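Local coordinates for protein S-adenosyl-L-methionine-dependent 2-deoxy-scyllo-inosamine dehydrogenase (Bacillus circulans, PDB 4M7S) that catalyses the radical S-adenosyl-L-methionine-dependent two-electron oxidation of 2-deoxy-scyllo-inosamine to amino-dideoxy-scyllo-inosose in butirosin biosynthesis, using two [4Fe-4S] clusters, at residues Met7-Val12 against Leu175-Val180; Arg56-Phe61 against Ile88-Gly93; Ile109-Val114 against Lys138-Asp143. All blocks are in the same frame, centred on the assembly; numbering follows the deposited sequence. Where two conformers were deposited one is given.

Interaction 1 of 3, residues Met7-Val12 against Leu175-Val180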
# COMPACT_ATOMS: atom_id res chain seq x y z
N MSE A 7 6.99 3.46 2.94
CA MSE A 7 6.02 2.36 2.89
C MSE A 7 5.71 2.05 1.44
O MSE A 7 5.54 2.97 0.62
CB MSE A 7 4.74 2.73 3.65
CG MSE A 7 3.50 1.87 3.28
SE MSE A 7 3.51 -0.01 3.91
CE MSE A 7 2.89 0.31 5.74
N ILE A 8 5.68 0.77 1.10
CA ILE A 8 5.22 0.37 -0.22
C ILE A 8 4.09 -0.64 -0.07
O ILE A 8 4.22 -1.61 0.69
CB ILE A 8 6.36 -0.18 -1.10
CG1 ILE A 8 5.80 -0.65 -2.45
CG2 ILE A 8 7.11 -1.33 -0.41
CD1 ILE A 8 6.86 -0.80 -3.51
N GLU A 9 2.99 -0.40 -0.78
CA GLU A 9 1.82 -1.28 -0.72
C GLU A 9 1.74 -2.06 -2.01
O GLU A 9 1.69 -1.46 -3.08
CB GLU A 9 0.53 -0.46 -0.58
CG GLU A 9 0.04 -0.26 0.82
CD GLU A 9 -1.27 0.50 0.86
OE1 GLU A 9 -2.14 0.21 0.01
OE2 GLU A 9 -1.43 1.39 1.72
N VAL A 10 1.74 -3.39 -1.90
CA VAL A 10 1.76 -4.24 -3.08
C VAL A 10 0.45 -5.03 -3.22
O VAL A 10 0.10 -5.83 -2.35
CB VAL A 10 2.94 -5.21 -3.02
CG1 VAL A 10 3.09 -5.96 -4.34
CG2 VAL A 10 4.24 -4.44 -2.73
N GLU A 11 -0.26 -4.80 -4.32
CA GLU A 11 -1.49 -5.55 -4.59
C GLU A 11 -1.16 -6.96 -5.10
O GLU A 11 -1.27 -7.23 -6.30
CB GLU A 11 -2.34 -4.80 -5.62
CG GLU A 11 -3.79 -5.24 -5.69
CD GLU A 11 -4.59 -4.46 -6.73
OE1 GLU A 11 -3.99 -4.00 -7.73
OE2 GLU A 11 -5.82 -4.32 -6.52
N VAL A 12 -0.75 -7.85 -4.20
CA VAL A 12 -0.42 -9.22 -4.61
C VAL A 12 -1.66 -9.99 -5.09
O VAL A 12 -1.55 -11.01 -5.77
CB VAL A 12 0.34 -10.00 -3.51
CG1 VAL A 12 1.60 -9.22 -3.10
CG2 VAL A 12 -0.56 -10.24 -2.29
N LEU A 175 4.76 7.11 0.37
CA LEU A 175 4.06 5.88 0.01
C LEU A 175 4.08 5.67 -1.49
O LEU A 175 3.79 6.59 -2.26
CB LEU A 175 2.61 5.98 0.51
CG LEU A 175 1.61 4.81 0.49
CD1 LEU A 175 0.57 5.01 -0.60
CD2 LEU A 175 2.30 3.46 0.35
N ALA A 176 4.45 4.45 -1.89
CA ALA A 176 4.23 4.00 -3.26
C ALA A 176 3.24 2.83 -3.22
O ALA A 176 3.33 1.97 -2.34
CB ALA A 176 5.55 3.56 -3.90
N VAL A 177 2.32 2.80 -4.18
CA VAL A 177 1.44 1.66 -4.34
C VAL A 177 1.79 0.96 -5.64
O VAL A 177 1.98 1.62 -6.65
CB VAL A 177 -0.05 2.09 -4.41
CG1 VAL A 177 -0.95 0.88 -4.66
CG2 VAL A 177 -0.46 2.77 -3.12
N VAL A 178 1.86 -0.37 -5.61
CA VAL A 178 2.06 -1.17 -6.82
C VAL A 178 0.84 -2.09 -7.01
O VAL A 178 0.52 -2.89 -6.13
CB VAL A 178 3.33 -2.03 -6.69
CG1 VAL A 178 3.50 -2.94 -7.92
CG2 VAL A 178 4.56 -1.16 -6.47
N THR A 179 0.14 -1.95 -8.13
CA THR A 179 -1.08 -2.69 -8.40
C THR A 179 -0.75 -4.08 -8.93
O THR A 179 0.43 -4.37 -9.17
CB THR A 179 -1.98 -1.98 -9.42
OG1 THR A 179 -1.35 -2.03 -10.71
CG2 THR A 179 -2.22 -0.51 -9.01
N VAL A 180 -1.77 -4.91 -9.13
CA VAL A 180 -1.55 -6.30 -9.54
C VAL A 180 -0.79 -6.38 -10.84
O VAL A 180 -0.08 -7.35 -11.08
CB VAL A 180 -2.84 -7.12 -9.79
CG1 VAL A 180 -3.02 -8.19 -8.74
CG2 VAL A 180 -4.06 -6.23 -9.95

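Interaction 2 of 3, residues Arg56-Phe61 against Ile88-Gly93. With SF4 (iron/sulfur cluster), chain C.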
# COMPACT_ATOMS: atom_id res chain seq x y z
N ARG A 56 8.56 -0.02 5.47
CA ARG A 56 7.48 -0.99 5.62
C ARG A 56 7.00 -1.50 4.27
O ARG A 56 6.97 -0.75 3.29
CB ARG A 56 6.30 -0.38 6.36
CG ARG A 56 6.64 0.67 7.37
CD ARG A 56 6.41 0.17 8.77
NE ARG A 56 6.30 1.28 9.71
CZ ARG A 56 7.33 2.00 10.15
NH1 ARG A 56 8.57 1.73 9.74
NH2 ARG A 56 7.13 2.99 11.01
N ILE A 57 6.63 -2.77 4.23
CA ILE A 57 5.99 -3.32 3.04
C ILE A 57 4.66 -3.99 3.43
O ILE A 57 4.63 -4.83 4.34
CB ILE A 57 6.93 -4.30 2.26
CG1 ILE A 57 6.20 -4.93 1.07
CG2 ILE A 57 7.50 -5.38 3.19
CD1 ILE A 57 7.16 -5.54 0.04
N SER A 58 3.57 -3.59 2.79
CA SER A 58 2.28 -4.27 2.97
C SER A 58 1.79 -4.93 1.67
O SER A 58 2.27 -4.60 0.58
CB SER A 58 1.22 -3.33 3.56
OG SER A 58 1.30 -2.04 3.03
N PHE A 59 0.83 -5.85 1.80
CA PHE A 59 0.44 -6.73 0.69
C PHE A 59 -1.02 -6.61 0.29
O PHE A 59 -1.62 -7.56 -0.25
CB PHE A 59 0.73 -8.18 1.07
CG PHE A 59 2.15 -8.41 1.48
CD1 PHE A 59 3.12 -8.72 0.53
CD2 PHE A 59 2.53 -8.28 2.80
CE1 PHE A 59 4.43 -8.93 0.90
CE2 PHE A 59 3.86 -8.47 3.18
CZ PHE A 59 4.80 -8.80 2.23
N HIS A 60 -1.59 -5.41 0.51
CA HIS A 60 -3.04 -5.12 0.42
C HIS A 60 -3.33 -3.76 -0.23
O HIS A 60 -2.96 -2.72 0.33
CB HIS A 60 -3.61 -5.10 1.85
CG HIS A 60 -5.09 -4.83 1.95
ND1 HIS A 60 -5.92 -5.58 2.75
CD2 HIS A 60 -5.87 -3.88 1.38
CE1 HIS A 60 -7.16 -5.12 2.66
NE2 HIS A 60 -7.16 -4.09 1.83
N PHE A 61 -4.00 -3.72 -1.39
CA PHE A 61 -4.34 -2.43 -1.98
C PHE A 61 -5.83 -2.31 -1.68
O PHE A 61 -6.23 -1.58 -0.77
CB PHE A 61 -4.05 -2.38 -3.48
CG PHE A 61 -4.36 -1.06 -4.12
CD1 PHE A 61 -4.26 0.13 -3.39
CD2 PHE A 61 -4.78 -1.00 -5.44
CE1 PHE A 61 -4.57 1.34 -3.96
CE2 PHE A 61 -5.09 0.22 -6.04
CZ PHE A 61 -4.99 1.40 -5.29
N ILE A 88 4.08 -6.12 6.81
CA ILE A 88 2.86 -5.97 7.59
C ILE A 88 1.69 -6.55 6.80
O ILE A 88 1.57 -6.29 5.60
CB ILE A 88 2.51 -4.48 7.80
CG1 ILE A 88 3.73 -3.69 8.29
CG2 ILE A 88 1.32 -4.34 8.76
CD1 ILE A 88 4.23 -4.11 9.64
N ILE A 89 0.83 -7.30 7.47
CA ILE A 89 -0.39 -7.78 6.82
C ILE A 89 -1.60 -6.95 7.28
O ILE A 89 -1.87 -6.84 8.48
CB ILE A 89 -0.68 -9.26 7.15
CG1 ILE A 89 0.32 -10.18 6.44
CG2 ILE A 89 -2.11 -9.64 6.72
CD1 ILE A 89 0.05 -10.33 4.96
N TYR A 90 -2.32 -6.36 6.33
CA TYR A 90 -3.61 -5.76 6.63
C TYR A 90 -4.67 -6.73 6.09
O TYR A 90 -4.71 -7.02 4.89
CB TYR A 90 -3.74 -4.41 5.95
CG TYR A 90 -2.76 -3.35 6.45
CD1 TYR A 90 -1.43 -3.34 6.04
CD2 TYR A 90 -3.18 -2.35 7.32
CE1 TYR A 90 -0.54 -2.36 6.48
CE2 TYR A 90 -2.30 -1.37 7.76
CZ TYR A 90 -0.99 -1.38 7.34
OH TYR A 90 -0.12 -0.42 7.78
N THR A 91 -5.52 -7.24 6.97
CA THR A 91 -6.45 -8.31 6.57
C THR A 91 -7.82 -8.16 7.22
O THR A 91 -7.92 -7.62 8.32
CB THR A 91 -5.84 -9.69 6.92
OG1 THR A 91 -6.76 -10.73 6.56
CG2 THR A 91 -5.53 -9.78 8.42
N ASN A 92 -8.89 -8.61 6.56
CA ASN A 92 -10.20 -8.63 7.20
C ASN A 92 -10.33 -9.75 8.22
O ASN A 92 -11.32 -9.82 8.96
CB ASN A 92 -11.37 -8.68 6.20
CG ASN A 92 -11.31 -9.88 5.26
OD1 ASN A 92 -10.85 -10.96 5.63
ND2 ASN A 92 -11.77 -9.68 4.02
N GLY A 93 -9.33 -10.63 8.25
CA GLY A 93 -9.27 -11.68 9.26
C GLY A 93 -10.02 -12.98 8.95
O GLY A 93 -9.81 -13.98 9.64
FE1 SF4 C . -12.58 -6.06 1.39
FE2 SF4 C . -14.37 -4.67 2.79
FE3 SF4 C . -12.94 -3.44 0.92
FE4 SF4 C . -11.69 -4.26 3.18
S1 SF4 C . -13.30 -2.63 3.03
S2 SF4 C . -10.91 -4.52 1.04
S3 SF4 C . -12.87 -6.18 3.66
S4 SF4 C . -14.51 -5.09 0.54
O HOH W 1 -1.39 -6.55 3.60

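Interaction 3 of 3, residues Ile109-Val114 against Lys138-Asp143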
# COMPACT_ATOMS: atom_id res chain seq x y z
N ILE A 109 6.37 -11.88 8.53
CA ILE A 109 5.41 -10.84 8.90
C ILE A 109 5.64 -10.38 10.33
O ILE A 109 5.65 -11.21 11.25
CB ILE A 109 3.94 -11.29 8.74
CG1 ILE A 109 3.63 -11.65 7.28
CG2 ILE A 109 2.97 -10.19 9.23
CD1 ILE A 109 4.00 -10.55 6.29
N GLN A 110 5.81 -9.08 10.54
CA GLN A 110 6.05 -8.55 11.87
C GLN A 110 4.77 -8.02 12.52
O GLN A 110 4.73 -7.79 13.73
CB GLN A 110 7.12 -7.47 11.83
CG GLN A 110 8.50 -8.01 11.44
CD GLN A 110 9.54 -6.93 11.36
OE1 GLN A 110 9.37 -5.84 11.92
NE2 GLN A 110 10.64 -7.21 10.67
N LYS A 111 3.73 -7.81 11.73
CA LYS A 111 2.50 -7.27 12.28
C LYS A 111 1.28 -7.63 11.45
O LYS A 111 1.32 -7.57 10.22
CB LYS A 111 2.61 -5.75 12.44
CG LYS A 111 1.55 -5.12 13.32
CD LYS A 111 2.04 -3.76 13.78
CE LYS A 111 0.99 -2.98 14.54
NZ LYS A 111 1.40 -1.57 14.84
N PHE A 112 0.20 -8.01 12.13
CA PHE A 112 -1.09 -8.23 11.51
C PHE A 112 -2.07 -7.17 12.01
O PHE A 112 -2.27 -7.01 13.22
CB PHE A 112 -1.64 -9.62 11.86
CG PHE A 112 -0.76 -10.76 11.40
CD1 PHE A 112 0.28 -11.22 12.19
CD2 PHE A 112 -1.00 -11.39 10.18
CE1 PHE A 112 1.09 -12.29 11.77
CE2 PHE A 112 -0.20 -12.47 9.76
CZ PHE A 112 0.84 -12.91 10.55
N ILE A 113 -2.66 -6.43 11.07
CA ILE A 113 -3.69 -5.47 11.40
C ILE A 113 -4.99 -6.10 10.93
O ILE A 113 -5.24 -6.16 9.73
CB ILE A 113 -3.53 -4.15 10.62
CG1 ILE A 113 -2.07 -3.67 10.64
CG2 ILE A 113 -4.50 -3.09 11.15
CD1 ILE A 113 -1.56 -3.34 12.00
N VAL A 114 -5.80 -6.58 11.87
CA VAL A 114 -7.03 -7.25 11.48
C VAL A 114 -8.21 -6.29 11.61
O VAL A 114 -8.39 -5.66 12.65
CB VAL A 114 -7.30 -8.50 12.34
CG1 VAL A 114 -8.59 -9.18 11.89
CG2 VAL A 114 -6.14 -9.47 12.26
N LYS A 138 1.62 -9.19 17.81
CA LYS A 138 1.76 -8.83 16.42
C LYS A 138 0.39 -8.70 15.76
O LYS A 138 0.30 -8.49 14.55
CB LYS A 138 2.62 -9.85 15.68
CG LYS A 138 4.07 -9.89 16.16
CD LYS A 138 4.97 -10.65 15.20
CE LYS A 138 6.42 -10.48 15.59
NZ LYS A 138 6.64 -10.89 17.01
N VAL A 139 -0.67 -8.83 16.55
CA VAL A 139 -2.02 -8.65 16.02
C VAL A 139 -2.69 -7.41 16.58
O VAL A 139 -2.90 -7.28 17.79
CB VAL A 139 -2.94 -9.86 16.28
CG1 VAL A 139 -4.38 -9.49 15.99
CG2 VAL A 139 -2.53 -11.04 15.42
N VAL A 140 -3.02 -6.48 15.70
CA VAL A 140 -3.86 -5.37 16.10
C VAL A 140 -5.25 -5.61 15.52
O VAL A 140 -5.39 -5.83 14.31
CB VAL A 140 -3.29 -4.02 15.64
CG1 VAL A 140 -4.25 -2.89 16.03
CG2 VAL A 140 -1.92 -3.79 16.26
N TYR A 141 -6.25 -5.60 16.39
CA TYR A 141 -7.63 -5.84 16.01
C TYR A 141 -8.40 -4.53 15.93
O TYR A 141 -8.59 -3.86 16.95
CB TYR A 141 -8.32 -6.75 17.03
CG TYR A 141 -8.24 -8.22 16.71
CD1 TYR A 141 -8.86 -8.73 15.58
CD2 TYR A 141 -7.56 -9.10 17.54
CE1 TYR A 141 -8.81 -10.08 15.29
CE2 TYR A 141 -7.50 -10.45 17.26
CZ TYR A 141 -8.12 -10.94 16.13
OH TYR A 141 -8.07 -12.28 15.82
N LEU A 142 -8.84 -4.17 14.74
CA LEU A 142 -9.74 -3.04 14.58
C LEU A 142 -11.11 -3.58 14.19
O LEU A 142 -11.25 -4.73 13.77
CB LEU A 142 -9.25 -2.10 13.48
CG LEU A 142 -7.81 -1.61 13.64
CD1 LEU A 142 -7.36 -0.88 12.40
CD2 LEU A 142 -7.71 -0.72 14.85
N ASP A 143 -12.12 -2.73 14.36
CA ASP A 143 -13.44 -3.02 13.83
C ASP A 143 -13.93 -1.76 13.13
O ASP A 143 -14.00 -0.69 13.73
CB ASP A 143 -14.41 -3.43 14.95
CG ASP A 143 -15.73 -3.97 14.42
OD1 ASP A 143 -16.61 -3.16 14.04
OD2 ASP A 143 -15.90 -5.21 14.39

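Interaction 1 of 3, residues Met7-Val12 against Leu175-Val180
Met7, a selenomethionine, lies beside Leu175 where strands 7-10 and 175-178 pair in parallel, an AdoMet radical fold strand against one from the auxiliary-cluster region. The axes of these short strands come within 4.7 Å at 15°. Leu175 CG sits anti to the backbone N, and its CD2 branch comes within 3.5 Å of Met7 CG while also resting near Met7 O. Bends at chi2 and chi3 then lead the selenium end of Met7 away. On the face shared by Ile8, Ala176, Val10 and Val178, the CD1 tip of Ile8 reaches Val178 CG2 at 3.8 Å; Ile205 of helix 205-209 packs on both side chains. The backbone ladder ends with Glu11 N donating to Val178 O at 2.7 Å, an almost straight bond. Past the strand, Glu11 centres an inverse gamma turn, and its own side chain takes over the pairing. With CG anti to the backbone N (chi1 -163°) and the chain extended beyond it, the carboxylate is carried across to Val180. Val180 N gives a 2.8 Å bond to Glu11 OE1, arriving on the anti side, 23° out of the carboxylate plane.

Interaction 2 of 3, residues Arg56-Phe61 against Ile88-Gly93
Ile57 and Ile88 meet through one backbone bond, Ile88 N to Ile57 O at 2.8 Å, as parallel strands 56-58 and 88-91 diverge at 35° with axes no nearer than 6.0 Å. They are the two strands of a beta-alpha-beta crossover through helix 71-81 in the AdoMet radical fold. Where the backbones part, a water fills in: it accepts from both Phe59 N and Tyr90 N, each at 2.9 Å. Side chains span the rest. The Phe59 ring turns an edge to Ile88 O, which lies near the ring plane 3.6 Å from CD2, and the same CD2 touches Ile89 CD1, the two side chains crossing at about a right angle. On the other face of the sheet Ser58 CB comes to the edge of the Tyr90 ring, 3.5 Å from CE1. Ser58 OG is buried by this contact and has no polar partner in the model. Beyond the strands, Asn92 belongs to the pocket of the cluster whose binding cysteines include Cys16; its CB and ND2 lie near sulfur S3, and ND2 is hydrogen-bonded to Asn17 OD1. In the conformer given, His60 holds its CG anti to the backbone N (chi1 -179°), and its ring NE2 stands 3.9 Å from cluster sulfur S2. Across the contact, the same conformer's His60 ND1 donates to Tyr90 O at 2.8 Å, from above the carbonyl plane and 51° out of it.

Interaction 3 of 3, residues Ile109-Val114 against Lys138-Asp143
Lys138 runs its aliphatic chain past the carbonyl of Gln110, with CD 3.2 Å from Gln110 O. Its own carbonyl O accepts from Phe112 N in a bond modelled so short that its length is doubtful, and also lies in the plane of the Phe112 ring, at the edge, 3.6 Å from CD1; Ile109 CG2 sits over one face of that ring, offset toward the rim. Val139 divides its branches: CG2 meets Phe112 CB at 3.9 Å, whereas CG1 reaches Val114 CG2. Val140, on the opposite face, lies side by side with Ile113. Its CG2, anti to the carbonyl carbon, lies close to Lys111 CE, at a modelled 3.5 Å that is short for two carbons and so of doubtful exactness. The backbone of Val140 is gripped twice, N by Phe112 O and O by Val114 N, each bond 2.6 Å long. Tyr141 lies alongside Val114, with CE1 3.5 Å from Val114 CG1, while Val139 CG1 lies over one face of its ring, toward the rim. Leu142 adds the last backbone bond, its N to Val114 O, and sets CD1 against Ile113 CG2 at 3.8 Å. Paired at 12°, strands 111-114 and 139-143 form the parallel edge of the AdoMet radical sheet, with 139-143 outermost in this chain.

All three contacts lie in one sheet, and their chemistry changes across it. Interactions 1 and 2 are buried; interaction 3, about 18 Å from interaction 1 between centres, is only partly buried and includes exposed residues at the sheet's margin. Neighbouring strands couple them: Val10 N probably bonds Ser58 O at 2.8 Å between interactions 1 and 2, and Ile113 N probably bonds Ile89 O at 2.7 Å between 2 and 3. Regular backbone ladders dominate interactions 1 and 3, whereas splayed interaction 2 substitutes water and a histidine near a cluster. Along the chain, interactions 2 and 3 follow in series, both enclosed by the long loop that interaction 1 closes.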